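Local coordinates for dally-like protein (Drosophila melanogaster, PDB 3ODN), which is a glypican, probably a cell-surface heparan sulfate proteoglycan, whose all-helical protein core takes part in Hedgehog signalling, at residues 159-163 with 164-168; 180-183 with 184-188. The protein carries 2 engineered substitutions. One frame throughout, in Å; residues are numbered along the deposited sequence.

Contact 1: residues 159-163 with 164-168; sequences YTFDE and NYMRC
The first turn of helix 163-176, with D162 at its N-cap, carries this contact, in which F161 meets Y165 and M166. CD1 of F161 comes to 3.5 Å from CD2 of Y165, the two ring planes inclined at 40°. The M166 chain bends at chi2 (-43°), which brings SD 4.6 Å from the centroid of the F161 ring in an oblique Met-aromatic contact. O of D162 accepts the backbone bond from N of M166 at 3.2 Å. The D162 carboxylate turns to N164, whose ND2 donates to OD2 of D162 over 3.1 Å, nearly along the C-O axis. NH2 of R167 lies 2.8 Å from OD1 of N164, above its carbonyl plane, while the long salt bridge from NE of R167 to OE2 of E163 spans 3.9 Å. Y165 also packs on V315 and F316, and its hydroxyl is hydrogen-bonded to G320; an alanine here would probably leave CD1 of F161 without the ring beside it, though F152 remains an aromatic neighbour, and O of G320 without that hydroxyl. The chemistry thus divides the turn into an apolar side facing helices 136-155 and 308-318, and a polar surface chain from D162 through N164 to R167.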
ATOM      1  N   TYR A 159       4.433  45.530 -25.239  1.00 99.84           N
ATOM      2  CA  TYR A 159       3.719  45.029 -26.418  1.00 98.98           C
ATOM      3  C   TYR A 159       2.276  44.622 -26.084  1.00 99.72           C
ATOM      4  O   TYR A 159       1.941  44.429 -24.912  1.00 96.89           O
ATOM      5  CB  TYR A 159       4.480  43.845 -27.043  1.00100.99           C
ATOM      6  CG  TYR A 159       5.861  44.189 -27.551  1.00105.60           C
ATOM      7  CD1 TYR A 159       6.989  43.973 -26.764  1.00108.38           C
ATOM      8  CD2 TYR A 159       6.048  44.699 -28.834  1.00109.12           C
ATOM      9  CE1 TYR A 159       8.266  44.294 -27.225  1.00113.13           C
ATOM     10  CE2 TYR A 159       7.320  45.018 -29.308  1.00113.97           C
ATOM     11  CZ  TYR A 159       8.427  44.810 -28.502  1.00122.16           C
ATOM     12  OH  TYR A 159       9.681  45.117 -28.974  1.00126.93           O
ATOM     13  N   THR A 160       1.425  44.503 -27.116  1.00 96.99           N
ATOM     14  CA  THR A 160       0.029  44.095 -26.958  1.00 94.79           C
ATOM     15  C   THR A 160      -0.254  42.781 -27.695  1.00 97.68           C
ATOM     16  O   THR A 160       0.165  42.607 -28.846  1.00 99.03           O
ATOM     17  CB  THR A 160      -0.951  45.265 -27.202  1.00108.94           C
ATOM     18  OG1 THR A 160      -2.250  44.892 -26.733  1.00109.99           O
ATOM     19  CG2 THR A 160      -1.010  45.719 -28.669  1.00110.30           C
ATOM     20  N   PHE A 161      -0.915  41.836 -27.000  1.00 92.10           N
ATOM     21  CA  PHE A 161      -1.210  40.500 -27.525  1.00 91.52           C
ATOM     22  C   PHE A 161      -2.656  40.101 -27.320  1.00 96.85           C
ATOM     23  O   PHE A 161      -3.134  40.043 -26.184  1.00 93.98           O
ATOM     24  CB  PHE A 161      -0.305  39.422 -26.899  1.00 91.55           C
ATOM     25  CG  PHE A 161       1.044  39.871 -26.401  1.00 92.36           C
ATOM     26  CD1 PHE A 161       2.156  39.831 -27.231  1.00 97.11           C
ATOM     27  CD2 PHE A 161       1.207  40.315 -25.093  1.00 91.86           C
ATOM     28  CE1 PHE A 161       3.404  40.247 -26.768  1.00 99.06           C
ATOM     29  CE2 PHE A 161       2.455  40.725 -24.627  1.00 95.34           C
ATOM     30  CZ  PHE A 161       3.544  40.685 -25.466  1.00 96.34           C
ATOM     31  N   ASP A 162      -3.330  39.775 -28.434  1.00 97.37           N
ATOM     32  CA  ASP A 162      -4.710  39.298 -28.469  1.00 97.44           C
ATOM     33  C   ASP A 162      -4.733  37.775 -28.253  1.00101.70           C
ATOM     34  O   ASP A 162      -3.677  37.173 -28.031  1.00101.41           O
ATOM     35  CB  ASP A 162      -5.390  39.695 -29.803  1.00101.65           C
ATOM     36  CG  ASP A 162      -4.696  39.217 -31.071  1.00117.46           C
ATOM     37  OD1 ASP A 162      -3.461  39.412 -31.185  1.00118.80           O
ATOM     38  OD2 ASP A 162      -5.401  38.717 -31.985  1.00126.06           O
ATOM     39  N   GLU A 163      -5.932  37.166 -28.304  1.00 98.63           N
ATOM     40  CA  GLU A 163      -6.153  35.730 -28.137  1.00 98.81           C
ATOM     41  C   GLU A 163      -5.385  34.884 -29.177  1.00102.76           C
ATOM     42  O   GLU A 163      -4.847  33.828 -28.826  1.00102.61           O
ATOM     43  CB  GLU A 163      -7.660  35.409 -28.181  1.00101.11           C
ATOM     44  CG  GLU A 163      -8.032  34.146 -27.409  1.00118.53           C
ATOM     45  CD  GLU A 163      -9.450  33.624 -27.563  1.00152.43           C
ATOM     46  OE1 GLU A 163     -10.388  34.443 -27.705  1.00155.63           O
ATOM     47  OE2 GLU A 163      -9.626  32.385 -27.499  1.00150.51           O
ATOM     48  N   ASN A 164      -5.340  35.351 -30.441  1.00 99.06           N
ATOM     49  CA  ASN A 164      -4.651  34.665 -31.542  1.00100.51           C
ATOM     50  C   ASN A 164      -3.143  34.639 -31.333  1.00100.52           C
ATOM     51  O   ASN A 164      -2.515  33.620 -31.633  1.00101.40           O
ATOM     52  CB  ASN A 164      -4.996  35.286 -32.901  1.00104.72           C
ATOM     53  CG  ASN A 164      -6.473  35.302 -33.226  1.00136.48           C
ATOM     54  OD1 ASN A 164      -7.136  34.257 -33.298  1.00130.15           O
ATOM     55  ND2 ASN A 164      -7.013  36.494 -33.459  1.00131.83           N
ATOM     56  N   TYR A 165      -2.567  35.745 -30.794  1.00 92.74           N
ATOM     57  CA  TYR A 165      -1.129  35.814 -30.517  1.00 91.68           C
ATOM     58  C   TYR A 165      -0.734  34.845 -29.392  1.00 91.93           C
ATOM     59  O   TYR A 165       0.162  34.028 -29.599  1.00 92.77           O
ATOM     60  CB  TYR A 165      -0.637  37.249 -30.214  1.00 91.41           C
ATOM     61  CG  TYR A 165       0.867  37.394 -30.367  1.00 93.41           C
ATOM     62  CD1 TYR A 165       1.424  37.863 -31.553  1.00 98.75           C
ATOM     63  CD2 TYR A 165       1.733  37.022 -29.342  1.00 91.94           C
ATOM     64  CE1 TYR A 165       2.805  37.981 -31.707  1.00102.35           C
ATOM     65  CE2 TYR A 165       3.116  37.112 -29.492  1.00 94.68           C
ATOM     66  CZ  TYR A 165       3.648  37.584 -30.679  1.00107.51           C
ATOM     67  OH  TYR A 165       5.010  37.685 -30.829  1.00111.92           O
ATOM     68  N   MET A 166      -1.417  34.921 -28.228  1.00 84.37           N
ATOM     69  CA  MET A 166      -1.145  34.078 -27.061  1.00 82.49           C
ATOM     70  C   MET A 166      -1.298  32.572 -27.299  1.00 88.97           C
ATOM     71  O   MET A 166      -0.598  31.796 -26.653  1.00 86.76           O
ATOM     72  CB  MET A 166      -1.886  34.567 -25.807  1.00 81.56           C
ATOM     73  CG  MET A 166      -1.378  35.925 -25.274  1.00 84.03           C
ATOM     74  SD  MET A 166       0.433  36.173 -25.216  1.00 88.71           S
ATOM     75  CE  MET A 166       0.895  35.048 -23.895  1.00 84.07           C
ATOM     76  N   ARG A 167      -2.155  32.170 -28.271  1.00 89.44           N
ATOM     77  CA  ARG A 167      -2.359  30.777 -28.671  1.00 91.05           C
ATOM     78  C   ARG A 167      -1.101  30.244 -29.363  1.00 99.75           C
ATOM     79  O   ARG A 167      -0.742  29.083 -29.151  1.00100.01           O
ATOM     80  CB  ARG A 167      -3.576  30.645 -29.599  1.00 92.81           C
ATOM     81  CG  ARG A 167      -4.837  30.161 -28.894  1.00102.40           C
ATOM     82  CD  ARG A 167      -5.980  29.902 -29.862  1.00114.62           C
ATOM     83  NE  ARG A 167      -6.873  31.060 -29.982  1.00122.76           N
ATOM     84  CZ  ARG A 167      -7.134  31.700 -31.119  1.00140.53           C
ATOM     85  NH1 ARG A 167      -6.583  31.299 -32.259  1.00130.31           N
ATOM     86  NH2 ARG A 167      -7.955  32.743 -31.125  1.00127.92           N
ATOM     87  N   CYS A 168      -0.426  31.103 -30.174  1.00 99.78           N
ATOM     88  CA  CYS A 168       0.822  30.796 -30.897  1.00103.16           C
ATOM     89  C   CYS A 168       1.962  30.585 -29.892  1.00102.02           C
ATOM     90  O   CYS A 168       2.793  29.693 -30.068  1.00102.45           O
ATOM     91  CB  CYS A 168       1.149  31.908 -31.895  1.00107.22           C
ATOM     92  SG  CYS A 168       2.829  31.835 -32.589  1.00115.94           S
TER

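Contact 2: residues 180-183 with 184-188; sequences GDVP and DKLSV
From D181 onward the backbone winds into the first turn of helix 182-214, entered through G180, whose positive phi of 73° suits glycine. Successive i to i+4 bonds set the turn: N of K185 reaches O of D181 at 3.1 Å, and N of L186 reaches O of V182 at 2.7 Å. O of P183 is gripped twice by S187, from N at 3.3 Å and from OG at 2.9 Å. The hydroxyl bond lies in the carbonyl plane, whereas the amide comes from above it; OG gets there because chi1 of 69° sets it between the backbone N and the carbonyl carbon. Two carboxylates also come together: OD1 of D181 stands 3.1 Å from OD2 of D184, their planes turned 80° apart. K177 forms salt bridges with both aspartates and so probably offsets their repulsion. Extended, K185 lays its chain over the N-cap residue D181, whose side chain makes no capping bond; NZ of K185 lies 3.5 Å from CB of D181, without a salt bridge. V182 and L186 point the same way, CG1 of V182 being 4.2 Å from CD2 of L186, and both pack on F144 of helix 136-155 and on helix 293-306. Proline at the second helical position, where the helix needs no amide hydrogen, and acidic residues near the amino end, whose negative charge would probably interact favourably with the helix dipole, are typical of a helix N-terminus.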
ATOM      1  N   GLY A 180      13.112  25.549 -18.965  1.00 89.25           N
ATOM      2  CA  GLY A 180      14.125  24.539 -19.226  1.00 91.85           C
ATOM      3  C   GLY A 180      13.546  23.144 -19.194  1.00 92.62           C
ATOM      4  O   GLY A 180      12.514  22.892 -19.823  1.00 91.11           O
ATOM      5  N   ASP A 181      14.215  22.231 -18.468  1.00 88.78           N
ATOM      6  CA  ASP A 181      13.761  20.840 -18.327  1.00 86.33           C
ATOM      7  C   ASP A 181      12.971  20.539 -17.038  1.00 81.62           C
ATOM      8  O   ASP A 181      12.652  19.375 -16.789  1.00 82.08           O
ATOM      9  CB  ASP A 181      14.892  19.834 -18.584  1.00 91.82           C
ATOM     10  CG  ASP A 181      14.699  19.041 -19.865  1.00108.51           C
ATOM     11  OD1 ASP A 181      14.045  17.975 -19.810  1.00108.59           O
ATOM     12  OD2 ASP A 181      15.206  19.483 -20.922  1.00117.41           O
ATOM     13  N   VAL A 182      12.603  21.585 -16.262  1.00 71.13           N
ATOM     14  CA  VAL A 182      11.799  21.467 -15.036  1.00 65.72           C
ATOM     15  C   VAL A 182      10.393  20.888 -15.289  1.00 66.57           C
ATOM     16  O   VAL A 182      10.087  19.850 -14.699  1.00 65.55           O
ATOM     17  CB  VAL A 182      11.792  22.752 -14.154  1.00 67.53           C
ATOM     18  CG1 VAL A 182      10.665  22.741 -13.116  1.00 62.98           C
ATOM     19  CG2 VAL A 182      13.144  22.958 -13.481  1.00 69.64           C
ATOM     20  N   PRO A 183       9.525  21.493 -16.140  1.00 63.12           N
ATOM     21  CA  PRO A 183       8.188  20.913 -16.352  1.00 61.17           C
ATOM     22  C   PRO A 183       8.174  19.430 -16.684  1.00 68.27           C
ATOM     23  O   PRO A 183       7.333  18.696 -16.170  1.00 66.68           O
ATOM     24  CB  PRO A 183       7.637  21.728 -17.516  1.00 63.07           C
ATOM     25  CG  PRO A 183       8.341  22.991 -17.443  1.00 68.01           C
ATOM     26  CD  PRO A 183       9.703  22.706 -16.969  1.00 64.93           C
ATOM     27  N   ASP A 184       9.120  18.998 -17.524  1.00 69.18           N
ATOM     28  CA  ASP A 184       9.249  17.623 -17.982  1.00 70.97           C
ATOM     29  C   ASP A 184       9.671  16.694 -16.831  1.00 74.07           C
ATOM     30  O   ASP A 184       9.024  15.667 -16.619  1.00 73.64           O
ATOM     31  CB  ASP A 184      10.214  17.548 -19.191  1.00 77.09           C
ATOM     32  CG  ASP A 184      10.263  18.781 -20.108  1.00 96.34           C
ATOM     33  OD1 ASP A 184       9.250  19.531 -20.174  1.00 95.22           O
ATOM     34  OD2 ASP A 184      11.306  18.982 -20.777  1.00108.33           O
ATOM     35  N   LYS A 185      10.721  17.084 -16.068  1.00 70.32           N
ATOM     36  CA  LYS A 185      11.260  16.317 -14.938  1.00 68.93           C
ATOM     37  C   LYS A 185      10.352  16.323 -13.717  1.00 67.97           C
ATOM     38  O   LYS A 185      10.178  15.280 -13.092  1.00 65.68           O
ATOM     39  CB  LYS A 185      12.675  16.804 -14.558  1.00 73.58           C
ATOM     40  CG  LYS A 185      13.782  16.245 -15.449  1.00 89.28           C
ATOM     41  CD  LYS A 185      15.007  17.151 -15.464  1.00100.49           C
ATOM     42  CE  LYS A 185      15.960  16.776 -16.567  1.00115.42           C
ATOM     43  NZ  LYS A 185      17.030  17.793 -16.739  1.00127.95           N
ATOM     44  N   LEU A 186       9.781  17.491 -13.371  1.00 62.91           N
ATOM     45  CA  LEU A 186       8.932  17.646 -12.177  1.00 58.52           C
ATOM     46  C   LEU A 186       7.612  16.895 -12.247  1.00 57.23           C
ATOM     47  O   LEU A 186       7.202  16.295 -11.258  1.00 56.54           O
ATOM     48  CB  LEU A 186       8.721  19.143 -11.872  1.00 57.75           C
ATOM     49  CG  LEU A 186       8.020  19.522 -10.571  1.00 59.38           C
ATOM     50  CD1 LEU A 186       8.677  18.877  -9.365  1.00 57.61           C
ATOM     51  CD2 LEU A 186       7.921  21.051 -10.424  1.00 60.54           C
ATOM     52  N   SER A 187       6.960  16.929 -13.410  1.00 53.56           N
ATOM     53  CA  SER A 187       5.676  16.289 -13.680  1.00 53.13           C
ATOM     54  C   SER A 187       5.749  14.785 -13.569  1.00 56.44           C
ATOM     55  O   SER A 187       4.805  14.183 -13.100  1.00 55.41           O
ATOM     56  CB  SER A 187       5.146  16.698 -15.054  1.00 59.73           C
ATOM     57  OG  SER A 187       5.944  16.144 -16.086  1.00 78.63           O
ATOM     58  N   VAL A 188       6.864  14.185 -14.005  1.00 55.38           N
ATOM     59  CA  VAL A 188       7.122  12.751 -13.919  1.00 54.89           C
ATOM     60  C   VAL A 188       7.380  12.382 -12.438  1.00 56.76           C
ATOM     61  O   VAL A 188       6.823  11.386 -11.975  1.00 56.35           O
ATOM     62  CB  VAL A 188       8.203  12.284 -14.949  1.00 60.87           C
ATOM     63  CG1 VAL A 188       8.636  10.839 -14.724  1.00 61.02           C
ATOM     64  CG2 VAL A 188       7.701  12.459 -16.386  1.00 61.60           C
TER

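In the fold
Contacts 1 and 2 illustrate two ways of starting a helix within the same elongated glypican core. They open consecutive helices, 163-176 and 182-214, with centres about 25 Å apart and no touch between them, and both pack against helix 136-155. Contact 1 is a surface contact, about 47 Å from the centre of the chain, and its helix is tied by the C168-C319 disulfide to the chain just after helix 308-318; aromatic and sulfur packing there sits beside an exposed polar network. Contact 2, about 26 Å from that centre, is partly buried: aliphatic side chains face helices 136-155 and 293-306, and paired aspartates share a lysine outside the two segments.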